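Local coordinates for sugar ABC transporter, sugar-binding protein (PDB 2I58) that probably captures raffinose-type sugars outside the cell and delivers them to an ABC transporter for import, at residues I8-Q13 / P59-I64; Y65-E70 / L346-Q351; E356-T361 / N380-P385. All coordinates share one frame; numbering follows the deposited sequence.

The three contacts form a path from one lobe of the binding protein, past the bound sugar, into the other. Galactose, glucose and fructose units are joined here as raffinose. Contact 1 pairs two strands of the N-terminal lobe and reaches the fructose through Q13. Contact 2 follows it along the chain, touching it where Q13 O lies 3.2 Å from Y65 OH, and borders the galactose from both of its segments. Contact 3 pairs the last two helices; its E356 OE1 lies 2.8 Å from Q350 NE2 of contact 2, and both contacts touch the galactose. Contacts 1 and 3 do not meet: their centres are about 28 Å apart.

Contact 1 (I8-Q13 / P59-I64); sequences IEYFNQ and PDVVNI. With FRU (beta-D-fructofuranose), chain C.
Y10 and F11 pair with V61 and V62 in parallel register, joining strands 6-11 and 61-63 in the central sheet of the N-terminal lobe. The sheet order, 35-40, 6-11, 61-63, 282-285, 109-110, with the last two antiparallel to their neighbours, matches the pattern of type II solute-binding proteins. V61 N donates to E9 O, F11 N to V61 O and N63 N to F11 O; the axes of the short segments come within 4.6 Å, 11° from parallel. On the Y10 and V61 face, V61 CG1 sits at the edge of the tyrosine ring, 3.9 Å from CD1. The phenol runs on beside N63, and its hydroxyl donates to N12 OD1 at 2.8 Å, tying the ring end to its own segment. On the other face, with CG anti to the backbone N (chi1 -171°), the F11 ring lies alongside V62, while F11 CB rests on P59 CG at 3.6 Å.

Before the strand pairing begins, E9 N donates to D60 OD2 at 2.9 Å, approaching from above the carboxylate plane; D60 OD1 bonds T289. The carboxylate of E9 passes P59, with OE1 3.6 Å from P59 CB, and forms a salt bridge with R52.

Further out, L49 of helix 45-54 covers F11 and V62, while W283 packs on Y10 and V61 beneath the opposite face. N12 ND2 is held by N41, next to strand 35-40. Where the strands give way to loops, Q13 uses both ends of its amide: NE2 donates to N63 O at 2.9 Å, in the carbonyl plane, and OE1 accepts a bond from fructose O4 at 3.0 Å.

Contact 2 (Y65-E70 / L346-Q351); sequences YPQSIE and LVWLQQ. With GLA (alpha-D-galactopyranose), chain B; GLC (alpha-D-glucopyranose), chain D.
Apolar and van der Waals contacts join Q67 to V347 and W348. Q67 CB meets V347 CG1 at 3.8 Å. Its chain then bends at chi2 (-71°), which brings the amide obliquely across the indole, with NE2 3.4 Å from W348 CD1 and the two planes 39° apart. Two backbone carbonyls also pack against side chains: Q350 O lies 3.6 Å from I69 CD1, and Q67 O faces Q351 CG.

The polar groups of both segments turn to the sugar. Q67 NE2 donates to galactose O2 at 3.1 Å, nearly straight at 164°. Q350 NE2 also points to galactose O4, but the modelled distance is so short that the bond is doubtful; Q350 OE1 is held by Q169 of helix 165-176. Y65 OH makes a weak bond to glucose O4.

Two aromatic faces meet the sugar. The galactose leans over one face of W348, its C1, C2 and O5 side nearer, and glucose C6 lies over a face of Y65. A sugar leaning over an aromatic face, with side-chain amides at its hydroxyls, is common in the sugar sites of solute-binding proteins, here in the cleft between the lobes.

Contact 3 (E356-T361 / N380-P385); sequences EADFHT and NAFFNP. With GLA (alpha-D-galactopyranose), chain B.
F382 has the largest share of the buried surface and reaches across to D358 and F359 on the first turn of helix 357-369. Its CG is anti to the backbone N (chi1 168°), which extends the ring toward that helix. One face of the ring receives the backbone of F359, whose N stands 4.3 Å above the centre. Around the ring, CD1 lies 3.7 Å from D358 CB and CZ comes near E356 CA, placing F382 against the very start of the helix.

F359 passes F382 at a slant: its CB touches F382 CE2 at 3.9 Å, while the phenyl continues past it to approach F383, CD1 to CZ, at 4.5 Å. F383 in turn presents one face to its neighbour, with F382 CD2 3.6 Å above the centre of the ring.

E356, at the N-cap position, sends its side chain away from the phenylalanines. The chain is extended beyond CG (chi2 174°) and brings both carboxylate oxygens to the galactose: O4 donates to OE1 at 2.7 Å and O3 to OE2 at 2.6 Å. Two adjacent hydroxyls are thus held by one carboxylate, which probably fixes the orientation of this sugar ring.

W353 meets all three phenylalanines, edge-to-face with F383. N165 and Q169 of helix 165-176 touch F359, so the start of helix 357-369 lies between that helix and the end of helix 372-383, the last helix of the chain.

Contact 1 (I8-Q13 / P59-I64)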
loop_
_atom_site.group_PDB
_atom_site.type_symbol
_atom_site.label_atom_id
_atom_site.label_comp_id
_atom_site.label_asym_id
_atom_site.label_seq_id
_atom_site.Cartn_x
_atom_site.Cartn_y
_atom_site.Cartn_z
ATOM N N ILE A 8 -10.853 15.066 20.774
ATOM C CA ILE A 8 -11.306 14.504 19.515
ATOM C C ILE A 8 -10.595 13.194 19.264
ATOM O O ILE A 8 -9.552 12.915 19.845
ATOM C CB ILE A 8 -11.005 15.418 18.349
ATOM C CG1 ILE A 8 -9.558 15.940 18.379
ATOM C CG2 ILE A 8 -11.946 16.553 18.367
ATOM C CD1 ILE A 8 -9.090 16.448 17.028
ATOM N N GLU A 9 -11.151 12.376 18.393
ATOM C CA GLU A 9 -10.500 11.122 18.025
ATOM C C GLU A 9 -9.848 11.324 16.702
ATOM O O GLU A 9 -10.437 11.940 15.827
ATOM C CB GLU A 9 -11.527 10.001 17.831
ATOM C CG GLU A 9 -11.396 8.791 18.733
ATOM C CD GLU A 9 -12.759 8.095 18.931
ATOM O OE1 GLU A 9 -13.668 8.357 18.100
ATOM O OE2 GLU A 9 -12.935 7.318 19.915
ATOM N N TYR A 10 -8.652 10.777 16.555
ATOM C CA TYR A 10 -8.086 10.517 15.250
ATOM C C TYR A 10 -8.005 8.980 15.088
ATOM O O TYR A 10 -7.358 8.308 15.902
ATOM C CB TYR A 10 -6.698 11.152 15.103
ATOM C CG TYR A 10 -5.875 10.459 14.026
ATOM C CD1 TYR A 10 -6.279 10.498 12.688
ATOM C CD2 TYR A 10 -4.739 9.723 14.343
ATOM C CE1 TYR A 10 -5.563 9.862 11.677
ATOM C CE2 TYR A 10 -4.023 9.059 13.344
ATOM C CZ TYR A 10 -4.442 9.142 12.008
ATOM O OH TYR A 10 -3.745 8.482 11.023
ATOM N N PHE A 11 -8.652 8.442 14.042
ATOM C CA PHE A 11 -8.758 6.985 13.836
ATOM C C PHE A 11 -7.693 6.449 12.887
ATOM O O PHE A 11 -7.891 6.385 11.643
ATOM C CB PHE A 11 -10.111 6.612 13.286
ATOM C CG PHE A 11 -10.383 5.112 13.247
ATOM C CD1 PHE A 11 -10.797 4.437 14.392
ATOM C CD2 PHE A 11 -10.306 4.406 12.044
ATOM C CE1 PHE A 11 -11.088 3.097 14.342
ATOM C CE2 PHE A 11 -10.605 3.057 11.986
ATOM C CZ PHE A 11 -10.988 2.405 13.124
ATOM N N ASN A 12 -6.579 6.051 13.501
ATOM C CA ASN A 12 -5.401 5.692 12.799
ATOM C C ASN A 12 -5.593 4.282 12.272
ATOM O O ASN A 12 -6.170 3.436 12.971
ATOM C CB ASN A 12 -4.194 5.743 13.732
ATOM C CG ASN A 12 -2.887 5.530 12.993
ATOM O OD1 ASN A 12 -2.702 6.058 11.905
ATOM N ND2 ASN A 12 -2.008 4.723 13.554
ATOM N N GLN A 13 -5.158 4.070 11.016
ATOM C CA GLN A 13 -4.952 2.734 10.458
ATOM C C GLN A 13 -3.476 2.538 10.079
ATOM O O GLN A 13 -3.130 1.560 9.443
ATOM C CB GLN A 13 -5.774 2.515 9.191
ATOM C CG GLN A 13 -7.295 2.495 9.324
ATOM C CD GLN A 13 -7.976 2.059 8.012
ATOM O OE1 GLN A 13 -7.776 0.933 7.512
ATOM N NE2 GLN A 13 -8.803 2.931 7.471
ATOM N N PRO A 59 -15.345 8.673 13.822
ATOM C CA PRO A 59 -14.338 9.388 14.577
ATOM C C PRO A 59 -14.066 10.773 13.931
ATOM O O PRO A 59 -14.302 10.969 12.724
ATOM C CB PRO A 59 -13.119 8.466 14.499
ATOM C CG PRO A 59 -13.608 7.181 13.902
ATOM C CD PRO A 59 -14.811 7.483 13.148
ATOM N N ASP A 60 -13.598 11.726 14.734
ATOM C CA ASP A 60 -13.534 13.111 14.306
ATOM C C ASP A 60 -12.589 13.286 13.092
ATOM O O ASP A 60 -12.939 13.935 12.103
ATOM C CB ASP A 60 -13.143 14.006 15.480
ATOM C CG ASP A 60 -14.083 13.840 16.715
ATOM O OD1 ASP A 60 -15.026 14.644 16.866
ATOM O OD2 ASP A 60 -13.872 12.924 17.545
ATOM N N VAL A 61 -11.416 12.690 13.128
ATOM C CA VAL A 61 -10.578 12.671 11.954
ATOM C C VAL A 61 -10.365 11.234 11.681
ATOM O O VAL A 61 -10.194 10.468 12.591
ATOM C CB VAL A 61 -9.201 13.277 12.223
ATOM C CG1 VAL A 61 -8.311 13.273 10.915
ATOM C CG2 VAL A 61 -9.328 14.666 12.876
ATOM N N VAL A 62 -10.339 10.842 10.426
ATOM C CA VAL A 62 -10.151 9.414 10.117
ATOM C C VAL A 62 -9.064 9.188 9.104
ATOM O O VAL A 62 -9.003 9.860 8.097
ATOM C CB VAL A 62 -11.390 8.750 9.523
ATOM C CG1 VAL A 62 -11.031 7.311 9.102
ATOM C CG2 VAL A 62 -12.530 8.767 10.508
ATOM N N ASN A 63 -8.227 8.211 9.368
ATOM C CA ASN A 63 -7.264 7.851 8.395
ATOM C C ASN A 63 -7.941 6.858 7.514
ATOM O O ASN A 63 -8.062 5.726 7.894
ATOM C CB ASN A 63 -6.012 7.270 9.034
ATOM C CG ASN A 63 -5.078 6.653 8.024
ATOM O OD1 ASN A 63 -5.089 6.993 6.839
ATOM N ND2 ASN A 63 -4.299 5.700 8.476
ATOM N N ILE A 64 -8.382 7.300 6.345
ATOM C CA ILE A 64 -9.107 6.467 5.395
ATOM C C ILE A 64 -8.412 6.587 4.013
ATOM O O ILE A 64 -8.096 7.686 3.556
ATOM C CB ILE A 64 -10.615 6.867 5.310
ATOM C CG1 ILE A 64 -11.324 5.978 4.307
ATOM C CG2 ILE A 64 -10.773 8.294 4.871
ATOM C CD1 ILE A 64 -12.842 6.067 4.358
HETATM C C1 FRU C . -2.485 -3.489 7.493
HETATM C C2 FRU C . -3.346 -2.491 6.752
HETATM C C3 FRU C . -4.419 -2.121 7.760
HETATM C C4 FRU C . -5.618 -1.799 6.893
HETATM C C5 FRU C . -5.510 -2.793 5.765
HETATM C C6 FRU C . -6.035 -2.118 4.507
HETATM O O1 FRU C . -3.227 -4.707 7.297
HETATM O O3 FRU C . -4.025 -0.980 8.510
HETATM O O4 FRU C . -6.856 -1.958 7.589
HETATM O O5 FRU C . -4.126 -3.144 5.677
HETATM O O6 FRU C . -6.478 -3.066 3.482
#

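Contact 2 (Y65-E70 / L346-Q351)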
loop_
_atom_site.group_PDB
_atom_site.type_symbol
_atom_site.label_atom_id
_atom_site.label_comp_id
_atom_site.label_asym_id
_atom_site.label_seq_id
_atom_site.Cartn_x
_atom_site.Cartn_y
_atom_site.Cartn_z
ATOM N N TYR A 65 -8.197 5.452 3.353
ATOM C CA TYR A 65 -7.410 5.426 2.160
ATOM C C TYR A 65 -8.323 5.834 1.034
ATOM O O TYR A 65 -9.340 5.183 0.806
ATOM C CB TYR A 65 -6.817 4.059 1.934
ATOM C CG TYR A 65 -5.970 3.623 3.096
ATOM C CD1 TYR A 65 -4.741 4.219 3.381
ATOM C CD2 TYR A 65 -6.411 2.643 3.949
ATOM C CE1 TYR A 65 -3.959 3.807 4.498
ATOM C CE2 TYR A 65 -5.644 2.232 5.051
ATOM C CZ TYR A 65 -4.423 2.807 5.315
ATOM O OH TYR A 65 -3.743 2.360 6.412
ATOM N N PRO A 66 -7.934 6.876 0.283
ATOM C CA PRO A 66 -8.788 7.695 -0.542
ATOM C C PRO A 66 -9.277 7.100 -1.836
ATOM O O PRO A 66 -10.060 7.748 -2.551
ATOM C CB PRO A 66 -7.888 8.870 -0.861
ATOM C CG PRO A 66 -6.569 8.280 -0.934
ATOM C CD PRO A 66 -6.527 7.295 0.172
ATOM N N GLN A 67 -8.802 5.905 -2.157
ATOM C CA GLN A 67 -9.241 5.179 -3.341
ATOM C C GLN A 67 -10.312 4.138 -2.996
ATOM O O GLN A 67 -10.934 3.547 -3.873
ATOM C CB GLN A 67 -8.026 4.530 -3.996
ATOM C CG GLN A 67 -7.655 3.124 -3.503
ATOM C CD GLN A 67 -7.072 3.055 -2.120
ATOM O OE1 GLN A 67 -6.693 4.050 -1.542
ATOM N NE2 GLN A 67 -6.977 1.859 -1.590
ATOM N N SER A 68 -10.520 3.919 -1.710
ATOM C CA SER A 68 -11.463 2.911 -1.231
ATOM C C SER A 68 -12.910 3.139 -1.720
ATOM O O SER A 68 -13.335 4.267 -1.965
ATOM C CB SER A 68 -11.410 2.845 0.321
ATOM O OG SER A 68 -11.511 4.126 0.961
ATOM N N ILE A 69 -13.659 2.050 -1.860
ATOM C CA ILE A 69 -15.104 2.186 -2.070
ATOM C C ILE A 69 -15.680 2.930 -0.894
ATOM O O ILE A 69 -16.514 3.815 -1.077
ATOM C CB ILE A 69 -15.902 0.849 -2.190
ATOM C CG1 ILE A 69 -15.329 0.001 -3.307
ATOM C CG2 ILE A 69 -17.354 1.120 -2.482
ATOM C CD1 ILE A 69 -14.472 -1.200 -2.768
ATOM N N GLU A 70 -15.233 2.588 0.308
ATOM C CA GLU A 70 -15.910 3.077 1.489
ATOM C C GLU A 70 -15.865 4.587 1.459
ATOM O O GLU A 70 -16.902 5.252 1.576
ATOM C CB GLU A 70 -15.291 2.526 2.768
ATOM C CG GLU A 70 -15.438 0.985 2.931
ATOM C CD GLU A 70 -14.249 0.197 2.356
ATOM O OE1 GLU A 70 -13.367 0.820 1.704
ATOM O OE2 GLU A 70 -14.193 -1.036 2.561
ATOM N N LEU A 346 0.108 3.193 -10.916
ATOM C CA LEU A 346 -1.364 2.890 -10.965
ATOM C C LEU A 346 -2.017 3.011 -9.604
ATOM O O LEU A 346 -1.413 2.650 -8.568
ATOM C CB LEU A 346 -1.698 1.468 -11.430
ATOM C CG LEU A 346 -0.732 0.671 -12.271
ATOM C CD1 LEU A 346 -1.248 -0.753 -12.409
ATOM C CD2 LEU A 346 -0.524 1.385 -13.648
ATOM N N VAL A 347 -3.266 3.469 -9.617
ATOM C CA VAL A 347 -4.072 3.445 -8.410
ATOM C C VAL A 347 -4.524 2.036 -8.229
ATOM O O VAL A 347 -4.713 1.341 -9.191
ATOM C CB VAL A 347 -5.247 4.368 -8.486
ATOM C CG1 VAL A 347 -6.160 4.133 -7.332
ATOM C CG2 VAL A 347 -4.743 5.821 -8.512
ATOM N N TRP A 348 -4.629 1.615 -6.980
ATOM C CA TRP A 348 -5.012 0.235 -6.626
ATOM C C TRP A 348 -6.177 -0.204 -7.435
ATOM O O TRP A 348 -7.103 0.545 -7.585
ATOM C CB TRP A 348 -5.445 0.153 -5.153
ATOM C CG TRP A 348 -4.356 0.339 -4.169
ATOM C CD1 TRP A 348 -4.106 1.445 -3.389
ATOM C CD2 TRP A 348 -3.376 -0.616 -3.841
ATOM N NE1 TRP A 348 -3.016 1.204 -2.563
ATOM C CE2 TRP A 348 -2.540 -0.052 -2.851
ATOM C CE3 TRP A 348 -3.105 -1.890 -4.293
ATOM C CZ2 TRP A 348 -1.457 -0.726 -2.334
ATOM C CZ3 TRP A 348 -2.003 -2.554 -3.768
ATOM C CH2 TRP A 348 -1.212 -1.978 -2.797
ATOM N N LEU A 349 -6.150 -1.418 -7.937
ATOM C CA LEU A 349 -7.238 -1.840 -8.812
ATOM C C LEU A 349 -8.591 -1.837 -8.059
ATOM O O LEU A 349 -9.627 -1.658 -8.715
ATOM C CB LEU A 349 -7.007 -3.226 -9.453
ATOM C CG LEU A 349 -5.674 -3.431 -10.164
ATOM C CD1 LEU A 349 -5.492 -4.803 -10.746
ATOM C CD2 LEU A 349 -5.607 -2.407 -11.227
ATOM N N GLN A 350 -8.580 -2.015 -6.720
ATOM C CA GLN A 350 -9.841 -2.260 -5.951
ATOM C C GLN A 350 -10.739 -1.068 -5.867
ATOM O O GLN A 350 -11.813 -1.111 -5.215
ATOM C CB GLN A 350 -9.558 -2.660 -4.506
ATOM C CG GLN A 350 -8.826 -1.581 -3.680
ATOM C CD GLN A 350 -7.448 -2.014 -3.350
ATOM O OE1 GLN A 350 -6.851 -2.810 -4.074
ATOM N NE2 GLN A 350 -6.935 -1.541 -2.237
ATOM N N GLN A 351 -10.239 -0.005 -6.482
ATOM C CA GLN A 351 -10.953 1.232 -6.670
ATOM C C GLN A 351 -12.353 1.017 -7.226
ATOM O O GLN A 351 -13.292 1.698 -6.813
ATOM C CB GLN A 351 -10.171 2.146 -7.631
ATOM C CG GLN A 351 -10.520 3.612 -7.471
ATOM C CD GLN A 351 -9.881 4.509 -8.483
ATOM O OE1 GLN A 351 -9.129 4.072 -9.356
ATOM N NE2 GLN A 351 -10.187 5.790 -8.383
HETATM C C1 GLA B . -3.406 -0.161 0.888
HETATM C C2 GLA B . -4.869 0.064 0.495
HETATM C C3 GLA B . -5.726 -1.051 1.072
HETATM C C4 GLA B . -5.145 -2.386 0.705
HETATM C C5 GLA B . -3.702 -2.503 1.150
HETATM C C6 GLA B . -3.136 -3.772 0.545
HETATM O O2 GLA B . -5.252 1.390 0.955
HETATM O O3 GLA B . -7.015 -0.968 0.502
HETATM O O4 GLA B . -5.207 -2.511 -0.739
HETATM O O5 GLA B . -2.907 -1.481 0.602
HETATM O O6 GLA B . -1.710 -3.661 0.517
HETATM C C1 GLC D . -1.352 -1.570 5.296
HETATM C C2 GLC D . -0.174 -0.957 6.011
HETATM C C3 GLC D . -0.406 0.496 6.202
HETATM C C4 GLC D . -0.763 1.151 4.874
HETATM C C5 GLC D . -1.898 0.404 4.166
HETATM C C6 GLC D . -2.253 0.958 2.760
HETATM O O1 GLC D . -2.437 -1.607 6.248
HETATM O O2 GLC D . -0.138 -1.515 7.285
HETATM O O3 GLC D . 0.790 0.950 6.763
HETATM O O4 GLC D . -1.232 2.458 5.165
HETATM O O5 GLC D . -1.597 -0.953 4.028
HETATM O O6 GLC D . -3.255 0.168 2.295
#

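Contact 3 (E356-T361 / N380-P385)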
loop_
_atom_site.group_PDB
_atom_site.type_symbol
_atom_site.label_atom_id
_atom_site.label_comp_id
_atom_site.label_asym_id
_atom_site.label_seq_id
_atom_site.Cartn_x
_atom_site.Cartn_y
_atom_site.Cartn_z
ATOM N N GLU A 356 -11.845 -6.361 -1.365
ATOM C CA GLU A 356 -10.565 -6.938 -1.780
ATOM C C GLU A 356 -10.102 -8.149 -0.951
ATOM O O GLU A 356 -9.075 -8.724 -1.279
ATOM C CB GLU A 356 -9.465 -5.862 -1.749
ATOM C CG GLU A 356 -9.389 -5.067 -0.395
ATOM C CD GLU A 356 -8.183 -4.073 -0.315
ATOM O OE1 GLU A 356 -7.307 -4.120 -1.242
ATOM O OE2 GLU A 356 -8.136 -3.270 0.684
ATOM N N ALA A 357 -10.807 -8.540 0.119
ATOM C CA ALA A 357 -10.295 -9.636 0.957
ATOM C C ALA A 357 -10.169 -10.890 0.118
ATOM O O ALA A 357 -9.136 -11.573 0.136
ATOM C CB ALA A 357 -11.158 -9.889 2.150
ATOM N N ASP A 358 -11.206 -11.190 -0.648
ATOM C CA ASP A 358 -11.210 -12.435 -1.399
ATOM C C ASP A 358 -10.130 -12.460 -2.457
ATOM O O ASP A 358 -9.662 -13.545 -2.808
ATOM C CB ASP A 358 -12.579 -12.732 -1.962
ATOM C CG ASP A 358 -13.612 -12.963 -0.862
ATOM O OD1 ASP A 358 -13.207 -13.282 0.276
ATOM O OD2 ASP A 358 -14.833 -12.834 -1.123
ATOM N N PHE A 359 -9.688 -11.291 -2.923
ATOM C CA PHE A 359 -8.541 -11.253 -3.853
ATOM C C PHE A 359 -7.286 -11.638 -3.114
ATOM O O PHE A 359 -6.618 -12.560 -3.525
ATOM C CB PHE A 359 -8.414 -9.893 -4.501
ATOM C CG PHE A 359 -7.426 -9.820 -5.645
ATOM C CD1 PHE A 359 -7.803 -10.133 -6.925
ATOM C CD2 PHE A 359 -6.140 -9.338 -5.454
ATOM C CE1 PHE A 359 -6.883 -10.002 -7.995
ATOM C CE2 PHE A 359 -5.251 -9.193 -6.523
ATOM C CZ PHE A 359 -5.612 -9.538 -7.772
ATOM N N HIS A 360 -6.997 -10.974 -1.996
ATOM C CA HIS A 360 -5.842 -11.370 -1.152
ATOM C C HIS A 360 -5.812 -12.865 -0.964
ATOM O O HIS A 360 -4.803 -13.498 -1.165
ATOM C CB HIS A 360 -5.906 -10.855 0.278
ATOM C CG HIS A 360 -6.057 -9.389 0.408
ATOM N ND1 HIS A 360 -6.405 -8.802 1.607
ATOM C CD2 HIS A 360 -5.917 -8.390 -0.493
ATOM C CE1 HIS A 360 -6.492 -7.494 1.426
ATOM N NE2 HIS A 360 -6.204 -7.218 0.164
ATOM N N THR A 361 -6.942 -13.414 -0.526
ATOM C CA THR A 361 -7.005 -14.811 -0.145
ATOM C C THR A 361 -6.568 -15.653 -1.335
ATOM O O THR A 361 -5.620 -16.423 -1.205
ATOM C CB THR A 361 -8.413 -15.201 0.383
ATOM O OG1 THR A 361 -8.512 -14.823 1.764
ATOM C CG2 THR A 361 -8.657 -16.688 0.277
ATOM N N ASN A 380 -13.242 -15.866 -10.718
ATOM C CA ASN A 380 -14.584 -15.606 -11.243
ATOM C C ASN A 380 -15.642 -15.557 -10.147
ATOM O O ASN A 380 -16.606 -14.820 -10.255
ATOM C CB ASN A 380 -14.982 -16.627 -12.298
ATOM C CG ASN A 380 -14.461 -16.282 -13.657
ATOM O OD1 ASN A 380 -13.753 -17.075 -14.268
ATOM N ND2 ASN A 380 -14.799 -15.089 -14.141
ATOM N N ALA A 381 -15.453 -16.355 -9.101
ATOM C CA ALA A 381 -16.336 -16.354 -7.945
ATOM C C ALA A 381 -16.307 -14.988 -7.245
ATOM O O ALA A 381 -17.318 -14.531 -6.697
ATOM C CB ALA A 381 -15.947 -17.483 -6.984
ATOM N N PHE A 382 -15.162 -14.328 -7.284
ATOM C CA PHE A 382 -15.020 -13.017 -6.658
ATOM C C PHE A 382 -15.635 -11.895 -7.523
ATOM O O PHE A 382 -16.413 -11.096 -7.040
ATOM C CB PHE A 382 -13.532 -12.784 -6.325
ATOM C CG PHE A 382 -13.175 -11.373 -5.942
ATOM C CD1 PHE A 382 -13.764 -10.762 -4.847
ATOM C CD2 PHE A 382 -12.200 -10.683 -6.651
ATOM C CE1 PHE A 382 -13.435 -9.487 -4.489
ATOM C CE2 PHE A 382 -11.844 -9.417 -6.294
ATOM C CZ PHE A 382 -12.461 -8.812 -5.205
ATOM N N PHE A 383 -15.319 -11.882 -8.806
ATOM C CA PHE A 383 -15.789 -10.827 -9.725
ATOM C C PHE A 383 -17.222 -10.911 -10.334
ATOM O O PHE A 383 -17.707 -9.923 -10.872
ATOM C CB PHE A 383 -14.823 -10.733 -10.900
ATOM C CG PHE A 383 -13.483 -10.202 -10.529
ATOM C CD1 PHE A 383 -13.348 -8.999 -9.878
ATOM C CD2 PHE A 383 -12.340 -10.877 -10.875
ATOM C CE1 PHE A 383 -12.093 -8.498 -9.572
ATOM C CE2 PHE A 383 -11.096 -10.371 -10.575
ATOM C CZ PHE A 383 -10.979 -9.183 -9.930
ATOM N N ASN A 384 -17.876 -12.067 -10.284
ATOM C CA ASN A 384 -19.223 -12.218 -10.880
ATOM C C ASN A 384 -20.363 -11.447 -10.155
ATOM O O ASN A 384 -21.282 -10.933 -10.794
ATOM C CB ASN A 384 -19.595 -13.707 -11.053
ATOM C CG ASN A 384 -18.965 -14.346 -12.289
ATOM O OD1 ASN A 384 -18.154 -13.738 -12.990
ATOM N ND2 ASN A 384 -19.338 -15.590 -12.547
ATOM N N PRO A 385 -20.315 -11.386 -8.821
ATOM C CA PRO A 385 -21.231 -10.528 -8.053
ATOM C C PRO A 385 -21.178 -9.064 -8.421
ATOM O O PRO A 385 -22.104 -8.339 -8.136
ATOM C CB PRO A 385 -20.722 -10.657 -6.611
ATOM C CG PRO A 385 -19.931 -11.938 -6.578
ATOM C CD PRO A 385 -19.414 -12.177 -7.956
HETATM C C1 GLA B . -3.406 -0.161 0.888
HETATM C C2 GLA B . -4.869 0.064 0.495
HETATM C C3 GLA B . -5.726 -1.051 1.072
HETATM C C4 GLA B . -5.145 -2.386 0.705
HETATM C C5 GLA B . -3.702 -2.503 1.150
HETATM C C6 GLA B . -3.136 -3.772 0.545
HETATM O O2 GLA B . -5.252 1.390 0.955
HETATM O O3 GLA B . -7.015 -0.968 0.502
HETATM O O4 GLA B . -5.207 -2.511 -0.739
HETATM O O5 GLA B . -2.907 -1.481 0.602
HETATM O O6 GLA B . -1.710 -3.661 0.517
#